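Local coordinates for uncharacterized protein (Vanderwaltozyma polyspora, PDB 5THE), which is the C-terminal lobe of a budding-yeast Argonaute, caught here with an RNA strand, and probably serves to hold guide RNA for target recognition, at residues H67-T72 with V234-N239; G212-C217 with L240-S245; F295-G300 with S544-I549. All blocks are in the same frame, centred on the assembly; numbering follows the deposited sequence.

Contact 1: residues H67-T72 with V234-N239; sequences HQFIST and VVMKMN. With nucleotides of chain B.
With CG anti to its carbonyl carbon (chi1 -62°), Phe69 sends its ring toward helix 228-241, where Val235 turns CG1 into the place between its own backbone N and carbonyl carbon (chi1 77°) to meet it. That methyl comes in at the ring edge, near the ring plane, with Val235 CG1 3.8 Å from Phe69 CE2. One residue on, Met236 crosses the phenylalanine side chain at about a right angle and touches it through its methylene, Met236 CG lying 3.7 Å from Phe69 CZ. Asn239, a turn further along the helix from Val235, slides past Phe69 in the opposite direction, its amide plane only 15° from the ring plane. The same amide lies against the chain bend beyond the phenylalanine: Asn239 CG is 3.6 Å from Ser71 O. Thr72 CG2 packs there too, while its hydroxyl bonds to Gly114 O.

The bend is a classic beta bulge, Ile70 and Ser71 both facing Ser245. It belongs to the loop leading into strand 77-85 of the parallel sheet that forms the core of the Argonaute MID domain, and helix 228-241 packs beside that sheet.

The helix also carries RNA on residues that do not touch the loop. Val234 CG2 reaches the ribose of A2 of chain B, 3.2 Å from its O4'. Lys237 bends repeatedly along its chain, and its NZ hydrogen-bonds OP1 of A3 of chain B at 2.7 Å. The same ammonium group bonds the C-terminal Ile549 O and forms a salt bridge with a further RNA phosphate.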
loop_
_atom_site.group_PDB
_atom_site.type_symbol
_atom_site.label_atom_id
_atom_site.label_comp_id
_atom_site.label_asym_id
_atom_site.label_seq_id
_atom_site.Cartn_x
_atom_site.Cartn_y
_atom_site.Cartn_z
ATOM N N HIS A 67 -21.825 5.043 4.356
ATOM C CA HIS A 67 -21.114 5.466 3.162
ATOM C C HIS A 67 -21.030 4.317 2.173
ATOM O O HIS A 67 -21.230 3.151 2.520
ATOM C CB HIS A 67 -19.697 5.941 3.505
ATOM C CG HIS A 67 -19.663 7.088 4.460
ATOM N ND1 HIS A 67 -20.320 8.274 4.219
ATOM C CD2 HIS A 67 -19.048 7.232 5.661
ATOM C CE1 HIS A 67 -20.111 9.101 5.227
ATOM N NE2 HIS A 67 -19.342 8.494 6.115
ATOM N N GLN A 68 -20.700 4.657 0.938
ATOM C CA GLN A 68 -20.476 3.655 -0.087
ATOM C C GLN A 68 -19.141 3.900 -0.773
ATOM O O GLN A 68 -18.660 5.035 -0.860
ATOM C CB GLN A 68 -21.614 3.647 -1.109
ATOM C CG GLN A 68 -22.921 3.158 -0.505
ATOM C CD GLN A 68 -24.048 3.125 -1.511
ATOM O OE1 GLN A 68 -24.012 3.820 -2.524
ATOM N NE2 GLN A 68 -25.065 2.320 -1.233
ATOM N N PHE A 69 -18.543 2.804 -1.233
ATOM C CA PHE A 69 -17.350 2.882 -2.056
ATOM C C PHE A 69 -17.629 3.666 -3.325
ATOM O O PHE A 69 -18.699 3.542 -3.926
ATOM C CB PHE A 69 -16.867 1.481 -2.429
ATOM C CG PHE A 69 -16.479 0.637 -1.247
ATOM C CD1 PHE A 69 -15.987 1.227 -0.085
ATOM C CD2 PHE A 69 -16.610 -0.734 -1.296
ATOM C CE1 PHE A 69 -15.626 0.452 1.017
ATOM C CE2 PHE A 69 -16.239 -1.529 -0.189
ATOM C CZ PHE A 69 -15.743 -0.925 0.960
ATOM N N ILE A 70 -16.623 4.424 -3.762
ATOM C CA ILE A 70 -16.773 5.286 -4.937
ATOM C C ILE A 70 -17.076 4.463 -6.184
ATOM O O ILE A 70 -17.915 4.842 -7.005
ATOM C CB ILE A 70 -15.497 6.132 -5.132
ATOM C CG1 ILE A 70 -15.389 7.202 -4.050
ATOM C CG2 ILE A 70 -15.444 6.741 -6.538
ATOM C CD1 ILE A 70 -13.985 7.796 -3.922
ATOM N N SER A 71 -16.385 3.339 -6.362
ATOM C CA SER A 71 -16.487 2.575 -7.602
ATOM C C SER A 71 -16.437 1.095 -7.269
ATOM O O SER A 71 -15.453 0.618 -6.695
ATOM C CB SER A 71 -15.361 2.938 -8.580
ATOM O OG SER A 71 -15.394 2.100 -9.730
ATOM N N THR A 72 -17.482 0.373 -7.655
ATOM C CA THR A 72 -17.632 -1.054 -7.418
ATOM C C THR A 72 -17.942 -1.739 -8.739
ATOM O O THR A 72 -18.213 -1.071 -9.742
ATOM C CB THR A 72 -18.753 -1.289 -6.398
ATOM O OG1 THR A 72 -19.949 -0.642 -6.848
ATOM C CG2 THR A 72 -18.354 -0.729 -5.039
ATOM N N VAL A 234 -12.856 -6.594 5.042
ATOM C CA VAL A 234 -12.474 -7.620 4.076
ATOM C C VAL A 234 -12.784 -7.156 2.662
ATOM O O VAL A 234 -11.952 -7.271 1.754
ATOM C CB VAL A 234 -13.180 -8.953 4.399
ATOM C CG1 VAL A 234 -13.121 -9.896 3.190
ATOM C CG2 VAL A 234 -12.542 -9.619 5.637
ATOM N N VAL A 235 -13.991 -6.624 2.450
ATOM C CA VAL A 235 -14.416 -6.302 1.093
ATOM C C VAL A 235 -13.717 -5.060 0.568
ATOM O O VAL A 235 -13.678 -4.852 -0.648
ATOM C CB VAL A 235 -15.956 -6.164 1.045
ATOM C CG1 VAL A 235 -16.420 -4.824 1.621
ATOM C CG2 VAL A 235 -16.489 -6.399 -0.372
ATOM N N MET A 236 -13.153 -4.222 1.446
ATOM C CA MET A 236 -12.319 -3.128 0.962
ATOM C C MET A 236 -11.232 -3.667 0.051
ATOM O O MET A 236 -11.014 -3.160 -1.060
ATOM C CB MET A 236 -11.708 -2.363 2.135
ATOM C CG MET A 236 -12.741 -1.567 2.945
ATOM S SD MET A 236 -12.014 -0.502 4.188
ATOM C CE MET A 236 -11.701 1.016 3.294
ATOM N N LYS A 237 -10.585 -4.746 0.492
ATOM C CA LYS A 237 -9.498 -5.349 -0.272
ATOM C C LYS A 237 -10.018 -5.996 -1.543
ATOM O O LYS A 237 -9.418 -5.840 -2.609
ATOM C CB LYS A 237 -8.752 -6.364 0.611
ATOM C CG LYS A 237 -8.054 -5.703 1.805
ATOM C CD LYS A 237 -8.218 -6.478 3.123
ATOM C CE LYS A 237 -7.493 -7.826 3.120
ATOM N NZ LYS A 237 -6.003 -7.730 2.963
ATOM N N MET A 238 -11.134 -6.725 -1.447
ATOM C CA MET A 238 -11.725 -7.343 -2.629
ATOM C C MET A 238 -12.043 -6.297 -3.679
ATOM O O MET A 238 -11.716 -6.461 -4.861
ATOM C CB MET A 238 -12.996 -8.092 -2.239
ATOM C CG MET A 238 -12.756 -9.232 -1.255
ATOM S SD MET A 238 -14.330 -10.003 -0.831
ATOM C CE MET A 238 -13.780 -11.522 -0.021
ATOM N N ASN A 239 -12.683 -5.206 -3.254
ATOM C CA ASN A 239 -13.093 -4.170 -4.192
ATOM C C ASN A 239 -11.892 -3.602 -4.939
ATOM O O ASN A 239 -11.955 -3.395 -6.155
ATOM C CB ASN A 239 -13.844 -3.061 -3.454
ATOM C CG ASN A 239 -14.546 -2.071 -4.407
ATOM O OD1 ASN A 239 -14.618 -0.888 -4.137
ATOM N ND2 ASN A 239 -15.104 -2.575 -5.475
ATOM P P A B 2 -7.666 -12.424 8.854
ATOM O OP1 A B 2 -6.701 -12.327 9.978
ATOM O OP2 A B 2 -8.990 -13.100 9.030
ATOM O "O5'" A B 2 -7.914 -10.957 8.292
ATOM C "C5'" A B 2 -8.504 -10.749 7.005
ATOM C "C4'" A B 2 -9.056 -9.358 6.886
ATOM O "O4'" A B 2 -10.194 -9.222 7.766
ATOM C "C3'" A B 2 -8.131 -8.240 7.329
ATOM O "O3'" A B 2 -7.198 -7.898 6.346
ATOM C "C2'" A B 2 -9.107 -7.121 7.665
ATOM O "O2'" A B 2 -9.628 -6.551 6.472
ATOM C "C1'" A B 2 -10.224 -7.919 8.321
ATOM N N9 A B 2 -10.046 -8.079 9.778
ATOM C C8 A B 2 -9.325 -9.058 10.416
ATOM N N7 A B 2 -9.376 -8.998 11.716
ATOM C C5 A B 2 -10.218 -7.915 11.947
ATOM C C6 A B 2 -10.667 -7.340 13.132
ATOM N N6 A B 2 -10.302 -7.829 14.318
ATOM N N1 A B 2 -11.487 -6.258 13.038
ATOM C C2 A B 2 -11.817 -5.815 11.812
ATOM N N3 A B 2 -11.448 -6.278 10.608
ATOM C C4 A B 2 -10.639 -7.331 10.764
ATOM P P A B 3 -5.753 -7.376 6.780
ATOM O OP1 A B 3 -5.046 -7.244 5.469
ATOM O OP2 A B 3 -5.191 -8.240 7.860
ATOM O "O5'" A B 3 -6.042 -5.932 7.396
ATOM C "C5'" A B 3 -6.587 -4.909 6.578
ATOM C "C4'" A B 3 -7.050 -3.738 7.399
ATOM O "O4'" A B 3 -8.191 -4.098 8.220
ATOM C "C3'" A B 3 -6.044 -3.191 8.393
ATOM O "O3'" A B 3 -5.099 -2.365 7.765
ATOM C "C2'" A B 3 -6.937 -2.446 9.372
ATOM O "O2'" A B 3 -7.340 -1.197 8.823
ATOM C "C1'" A B 3 -8.146 -3.382 9.434
ATOM N N9 A B 3 -7.948 -4.345 10.517
ATOM C C8 A B 3 -7.175 -5.485 10.492
ATOM N N7 A B 3 -7.153 -6.107 11.646
ATOM C C5 A B 3 -7.952 -5.324 12.459
ATOM C C6 A B 3 -8.303 -5.467 13.795
ATOM N N6 A B 3 -7.873 -6.507 14.533
ATOM N N1 A B 3 -9.107 -4.514 14.312
ATOM C C2 A B 3 -9.507 -3.495 13.523
ATOM N N3 A B 3 -9.231 -3.240 12.239
ATOM C C4 A B 3 -8.437 -4.217 11.780
#

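Contact 2: residues G212-C217 with L240-S245; sequences GALNSC and LKLLGS. With nucleotides of chain B.
Lys241 leaves the last turn of helix 228-241 pointing at strand 215-219, and Leu214 meets its base: Lys241 CB lies 4.2 Å from Leu214 CD2, the two side chains running past each other in opposite directions. Beyond CG the lysine is fully extended. CD and then CE come alongside the strand backbone, Lys241 CE 3.6 Å from Asn215 O, and the chain ends with NZ donating to that same oxygen at 2.7 Å, with a C=O...N angle of 148°. From NZ a second bond goes to a water, which donates a hydrogen bond to OP2 of U1 of chain B and makes a weak bond with Ser216 OG, a hydroxyl otherwise held by Tyr186 OH. The lysine thus reaches the 5' phosphate of the RNA through water, and its charge would be expected to favour the anionic group. The strand adds a direct bond, Cys217 N to OP1 of U1 of chain B at 2.7 Å, bent modestly to 156°.

Past the lysine, a Schellman motif with Leu243 as its C-prime residue ends the helix, and Leu242 CD2 closes on Leu214 CD1 at 3.5 Å. The pocket is the 5'-end site expected of an Argonaute MID domain: strand 215-219 runs parallel to strand 185-191, whose Tyr186 touches Leu214 and Lys241, while helix 197-210 brings Lys204 against the lysine chain and to Asn215 OD1.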
loop_
_atom_site.group_PDB
_atom_site.type_symbol
_atom_site.label_atom_id
_atom_site.label_comp_id
_atom_site.label_asym_id
_atom_site.label_seq_id
_atom_site.Cartn_x
_atom_site.Cartn_y
_atom_site.Cartn_z
ATOM N N GLY A 212 -3.129 -16.258 -11.518
ATOM C CA GLY A 212 -3.636 -14.899 -11.637
ATOM C C GLY A 212 -5.123 -14.821 -11.374
ATOM O O GLY A 212 -5.832 -14.078 -12.063
ATOM N N ALA A 213 -5.622 -15.595 -10.410
ATOM C CA ALA A 213 -7.032 -15.562 -10.045
ATOM C C ALA A 213 -7.205 -14.671 -8.818
ATOM O O ALA A 213 -6.422 -14.755 -7.869
ATOM C CB ALA A 213 -7.566 -16.970 -9.773
ATOM N N LEU A 214 -8.203 -13.790 -8.863
ATOM C CA LEU A 214 -8.489 -12.921 -7.727
ATOM C C LEU A 214 -8.887 -13.756 -6.516
ATOM O O LEU A 214 -9.714 -14.664 -6.618
ATOM C CB LEU A 214 -9.613 -11.944 -8.084
ATOM C CG LEU A 214 -9.329 -10.918 -9.181
ATOM C CD1 LEU A 214 -10.479 -9.925 -9.222
ATOM C CD2 LEU A 214 -7.988 -10.191 -8.944
ATOM N N ASN A 215 -8.312 -13.438 -5.359
ATOM C CA ASN A 215 -8.618 -14.213 -4.170
ATOM C C ASN A 215 -8.270 -13.400 -2.936
ATOM O O ASN A 215 -7.352 -12.581 -2.956
ATOM C CB ASN A 215 -7.841 -15.546 -4.147
ATOM C CG ASN A 215 -6.344 -15.346 -3.933
ATOM O OD1 ASN A 215 -5.824 -15.571 -2.833
ATOM N ND2 ASN A 215 -5.645 -14.897 -4.979
ATOM N N SER A 216 -8.992 -13.670 -1.854
ATOM C CA SER A 216 -8.641 -13.194 -0.528
ATOM C C SER A 216 -8.692 -14.366 0.441
ATOM O O SER A 216 -9.458 -15.318 0.258
ATOM C CB SER A 216 -9.595 -12.081 -0.034
ATOM O OG SER A 216 -9.638 -10.990 -0.939
ATOM N N CYS A 217 -7.874 -14.284 1.474
ATOM C CA CYS A 217 -7.916 -15.235 2.566
ATOM C C CYS A 217 -8.597 -14.633 3.780
ATOM O O CYS A 217 -8.541 -13.430 4.035
ATOM C CB CYS A 217 -6.515 -15.685 2.970
ATOM S SG CYS A 217 -5.715 -16.571 1.668
ATOM N N LEU A 240 -10.779 -3.365 -4.228
ATOM C CA LEU A 240 -9.558 -2.915 -4.898
ATOM C C LEU A 240 -9.082 -3.938 -5.925
ATOM O O LEU A 240 -8.738 -3.577 -7.059
ATOM C CB LEU A 240 -8.457 -2.624 -3.876
ATOM C CG LEU A 240 -8.726 -1.415 -2.962
ATOM C CD1 LEU A 240 -7.666 -1.312 -1.866
ATOM C CD2 LEU A 240 -8.805 -0.101 -3.781
ATOM N N LYS A 241 -9.037 -5.224 -5.534
ATOM C CA LYS A 241 -8.623 -6.276 -6.458
ATOM C C LYS A 241 -9.544 -6.346 -7.664
ATOM O O LYS A 241 -9.094 -6.653 -8.771
ATOM C CB LYS A 241 -8.577 -7.624 -5.733
ATOM C CG LYS A 241 -7.335 -7.753 -4.861
ATOM C CD LYS A 241 -7.481 -8.857 -3.851
ATOM C CE LYS A 241 -6.163 -9.149 -3.145
ATOM N NZ LYS A 241 -6.351 -10.217 -2.097
ATOM N N LEU A 242 -10.821 -6.014 -7.475
ATOM C CA LEU A 242 -11.782 -5.881 -8.558
ATOM C C LEU A 242 -11.725 -4.513 -9.248
ATOM O O LEU A 242 -12.704 -4.129 -9.896
ATOM C CB LEU A 242 -13.185 -6.151 -8.022
ATOM C CG LEU A 242 -13.367 -7.619 -7.633
ATOM C CD1 LEU A 242 -14.483 -7.797 -6.596
ATOM C CD2 LEU A 242 -13.663 -8.406 -8.900
ATOM N N LEU A 243 -10.613 -3.789 -9.120
ATOM C CA LEU A 243 -10.365 -2.519 -9.805
ATOM C C LEU A 243 -11.258 -1.405 -9.294
ATOM O O LEU A 243 -11.427 -0.384 -9.963
ATOM C CB LEU A 243 -10.516 -2.647 -11.330
ATOM C CG LEU A 243 -9.698 -3.778 -11.958
ATOM C CD1 LEU A 243 -9.805 -3.775 -13.494
ATOM C CD2 LEU A 243 -8.254 -3.681 -11.522
ATOM N N GLY A 244 -11.833 -1.570 -8.110
ATOM C CA GLY A 244 -12.693 -0.554 -7.558
ATOM C C GLY A 244 -11.935 0.560 -6.862
ATOM O O GLY A 244 -10.709 0.592 -6.779
ATOM N N SER A 245 -12.709 1.517 -6.376
ATOM C CA SER A 245 -12.217 2.599 -5.543
ATOM C C SER A 245 -13.067 2.583 -4.291
ATOM O O SER A 245 -14.295 2.519 -4.384
ATOM C CB SER A 245 -12.327 3.971 -6.237
ATOM O OG SER A 245 -11.630 3.963 -7.460
ATOM O OP3 U B 1 -3.915 -11.258 1.751
ATOM P P U B 1 -5.296 -11.686 2.046
ATOM O OP1 U B 1 -5.778 -12.585 0.970
ATOM O OP2 U B 1 -6.115 -10.505 2.365
ATOM O "O5'" U B 1 -5.243 -12.595 3.335
ATOM C "C5'" U B 1 -5.207 -12.034 4.639
ATOM C "C4'" U B 1 -5.629 -13.073 5.633
ATOM O "O4'" U B 1 -4.672 -14.174 5.618
ATOM C "C3'" U B 1 -5.737 -12.603 7.076
ATOM O "O3'" U B 1 -6.902 -13.184 7.663
ATOM C "C2'" U B 1 -4.470 -13.161 7.727
ATOM O "O2'" U B 1 -4.578 -13.406 9.112
ATOM C "C1'" U B 1 -4.248 -14.455 6.941
ATOM N N1 U B 1 -2.834 -14.879 6.901
ATOM C C2 U B 1 -2.520 -16.129 7.373
ATOM O O2 U B 1 -3.374 -16.883 7.786
ATOM N N3 U B 1 -1.187 -16.471 7.334
ATOM C C4 U B 1 -0.153 -15.682 6.865
ATOM O O4 U B 1 1.001 -16.121 6.876
ATOM C C5 U B 1 -0.552 -14.388 6.401
ATOM C C6 U B 1 -1.844 -14.039 6.443
HETATM O O HOH W 1 -6.998 -9.258 0.069
#

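Contact 3: residues F295-G300 with S544-I549; sequences FTQFPG and SVMYYI
Met546, Pro299 and Phe298 lose the most surface where the C-terminal tail crosses the loop before strand 300-305. Met546, centre of an inverse gamma turn, keeps its chain extended to the sulfur (chi2 171°), which brings SD to the loop backbone. Phe298 N points straight at it, a weak hydrogen bond to Met546 SD of 3.3 Å at 172°. Gln297 OE1 also lies 3.4 Å from Met546 SD; that oxygen accepts from two waters, one leading to Met546 N and the other to Ser544 O, while Gln297 NE2 bonds Gly244 O and Leu240 O.

The Phe298 ring packs on Tyr494 and Val268, and its carbonyl serves the tail. Tyr548 OH donates to Phe298 O near the tyrosine ring plane; the modelled 2.5 Å is shorter than expected and its exact length doubtful. Pro299 lays CB on the peptide of Ser544, 3.5 Å from Ser544 C, and Ile326 of helix 320-329 touches both residues.

A further water joins Gly300 O to Tyr547 OH. With backbone groups, two phenols, the Gln297 amide, a weakly bonded thioether and bridging waters doing the work, the tail is fixed to the PIWI side without any salt bridge between the two segments.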
loop_
_atom_site.group_PDB
_atom_site.type_symbol
_atom_site.label_atom_id
_atom_site.label_comp_id
_atom_site.label_asym_id
_atom_site.label_seq_id
_atom_site.Cartn_x
_atom_site.Cartn_y
_atom_site.Cartn_z
ATOM N N PHE A 295 -5.719 8.265 -7.636
ATOM C CA PHE A 295 -4.658 7.684 -6.799
ATOM C C PHE A 295 -5.184 6.566 -5.905
ATOM O O PHE A 295 -4.683 6.312 -4.806
ATOM C CB PHE A 295 -3.954 8.767 -5.990
ATOM C CG PHE A 295 -3.431 9.863 -6.852
ATOM C CD1 PHE A 295 -2.216 9.715 -7.515
ATOM C CD2 PHE A 295 -4.190 11.009 -7.064
ATOM C CE1 PHE A 295 -1.739 10.719 -8.339
ATOM C CE2 PHE A 295 -3.736 12.032 -7.911
ATOM C CZ PHE A 295 -2.516 11.897 -8.547
ATOM N N THR A 296 -6.170 5.875 -6.419
ATOM C CA THR A 296 -6.878 4.813 -5.734
ATOM C C THR A 296 -6.298 3.441 -6.040
ATOM O O THR A 296 -6.505 2.487 -5.273
ATOM C CB THR A 296 -8.339 4.928 -6.174
ATOM O OG1 THR A 296 -9.062 5.739 -5.224
ATOM C CG2 THR A 296 -8.949 3.609 -6.363
ATOM N N GLN A 297 -5.559 3.332 -7.139
ATOM C CA GLN A 297 -5.039 2.066 -7.641
ATOM C C GLN A 297 -3.542 2.203 -7.871
ATOM O O GLN A 297 -3.102 3.121 -8.577
ATOM C CB GLN A 297 -5.747 1.688 -8.932
ATOM C CG GLN A 297 -7.165 1.193 -8.717
ATOM C CD GLN A 297 -7.182 -0.251 -8.238
ATOM O OE1 GLN A 297 -6.228 -1.002 -8.486
ATOM N NE2 GLN A 297 -8.259 -0.648 -7.549
ATOM N N PHE A 298 -2.768 1.302 -7.270
ATOM C CA PHE A 298 -1.309 1.293 -7.383
ATOM C C PHE A 298 -0.817 -0.099 -7.772
ATOM O O PHE A 298 -0.216 -0.804 -6.953
ATOM C CB PHE A 298 -0.643 1.723 -6.075
ATOM C CG PHE A 298 -0.599 3.207 -5.869
ATOM C CD1 PHE A 298 -1.727 3.895 -5.433
ATOM C CD2 PHE A 298 0.577 3.919 -6.090
ATOM C CE1 PHE A 298 -1.689 5.260 -5.236
ATOM C CE2 PHE A 298 0.618 5.303 -5.886
ATOM C CZ PHE A 298 -0.515 5.970 -5.471
ATOM N N PRO A 299 -1.037 -0.523 -9.014
ATOM C CA PRO A 299 -0.402 -1.767 -9.466
ATOM C C PRO A 299 1.102 -1.576 -9.485
ATOM O O PRO A 299 1.610 -0.454 -9.517
ATOM C CB PRO A 299 -0.963 -1.998 -10.874
ATOM C CG PRO A 299 -1.455 -0.658 -11.338
ATOM C CD PRO A 299 -1.787 0.161 -10.084
ATOM N N GLY A 300 1.821 -2.697 -9.436
ATOM C CA GLY A 300 3.262 -2.639 -9.307
ATOM C C GLY A 300 3.934 -3.864 -9.876
ATOM O O GLY A 300 3.293 -4.821 -10.311
ATOM N N SER A 544 -1.518 -5.803 -13.573
ATOM C CA SER A 544 -2.120 -4.493 -13.386
ATOM C C SER A 544 -3.111 -4.472 -12.230
ATOM O O SER A 544 -3.913 -3.543 -12.127
ATOM C CB SER A 544 -2.806 -4.035 -14.676
ATOM O OG SER A 544 -1.877 -4.002 -15.740
ATOM N N VAL A 545 -3.072 -5.470 -11.365
ATOM C CA VAL A 545 -4.006 -5.592 -10.257
ATOM C C VAL A 545 -3.233 -5.449 -8.959
ATOM O O VAL A 545 -2.069 -5.859 -8.871
ATOM C CB VAL A 545 -4.746 -6.946 -10.322
ATOM C CG1 VAL A 545 -5.638 -7.148 -9.098
ATOM C CG2 VAL A 545 -5.549 -7.042 -11.629
ATOM N N MET A 546 -3.877 -4.849 -7.950
ATOM C CA MET A 546 -3.327 -4.789 -6.593
ATOM C C MET A 546 -3.578 -6.107 -5.855
ATOM O O MET A 546 -4.247 -6.159 -4.823
ATOM C CB MET A 546 -3.921 -3.617 -5.819
ATOM C CG MET A 546 -3.563 -2.238 -6.350
ATOM S SD MET A 546 -4.511 -0.929 -5.530
ATOM C CE MET A 546 -3.860 -1.033 -3.850
ATOM N N TYR A 547 -3.019 -7.195 -6.410
ATOM C CA TYR A 547 -3.193 -8.505 -5.798
ATOM C C TYR A 547 -2.543 -8.582 -4.430
ATOM O O TYR A 547 -2.874 -9.477 -3.648
ATOM C CB TYR A 547 -2.625 -9.604 -6.701
ATOM C CG TYR A 547 -1.170 -9.408 -7.057
ATOM C CD1 TYR A 547 -0.808 -8.666 -8.178
ATOM C CD2 TYR A 547 -0.159 -9.973 -6.278
ATOM C CE1 TYR A 547 0.520 -8.478 -8.511
ATOM C CE2 TYR A 547 1.184 -9.792 -6.608
ATOM C CZ TYR A 547 1.513 -9.041 -7.720
ATOM O OH TYR A 547 2.835 -8.857 -8.067
ATOM N N TYR A 548 -1.622 -7.672 -4.132
ATOM C CA TYR A 548 -0.873 -7.709 -2.891
ATOM C C TYR A 548 -1.638 -7.102 -1.720
ATOM O O TYR A 548 -1.185 -7.240 -0.577
ATOM C CB TYR A 548 0.460 -6.974 -3.089
ATOM C CG TYR A 548 0.268 -5.528 -3.502
ATOM C CD1 TYR A 548 0.040 -4.547 -2.549
ATOM C CD2 TYR A 548 0.281 -5.157 -4.841
ATOM C CE1 TYR A 548 -0.165 -3.242 -2.907
ATOM C CE2 TYR A 548 0.085 -3.840 -5.220
ATOM C CZ TYR A 548 -0.136 -2.886 -4.242
ATOM O OH TYR A 548 -0.335 -1.572 -4.587
ATOM N N ILE A 549 -2.773 -6.436 -1.976
ATOM C CA ILE A 549 -3.485 -5.688 -0.933
ATOM C C ILE A 549 -4.304 -6.595 -0.025
ATOM O O ILE A 549 -4.610 -6.219 1.111
ATOM C CB ILE A 549 -4.405 -4.592 -1.545
ATOM C CG1 ILE A 549 -4.743 -3.514 -0.508
ATOM C CG2 ILE A 549 -5.707 -5.199 -2.030
ATOM C CD1 ILE A 549 -3.542 -2.854 0.100
ATOM O OXT ILE A 549 -4.688 -7.707 -0.396
HETATM O O HOH W 2 -6.346 -3.670 -8.494
HETATM O O HOH W 3 -4.953 -1.431 -10.934
HETATM O O HOH W 4 3.364 -7.591 -10.300
HETATM O O HOH W 5 0.237 -5.019 -9.633
#

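In the fold
Contacts 1 and 2 share helix 228-241, their centres 11 Å apart, and their segments alternate along the chain: 67-72, 212-217, 234-239, 240-245. Contact 3 follows in series, pairing 295-300 with the very end of the chain, its centre 9 Å from contact 2 and 14 Å from contact 1. The helix therefore has the loop before the MID sheet at its side, strand 215-219 near its end, and the C-terminal tail close by. Ser71 O, 2.9 Å from Ser245 N, probably bonds contact 1 to contact 2. Bonds from Gln297 NE2 to Leu240 O and Gly244 O, and from Lys237 NZ to Ile549 O, join the MID helix to the PIWI loop and tail beside the RNA 5' end.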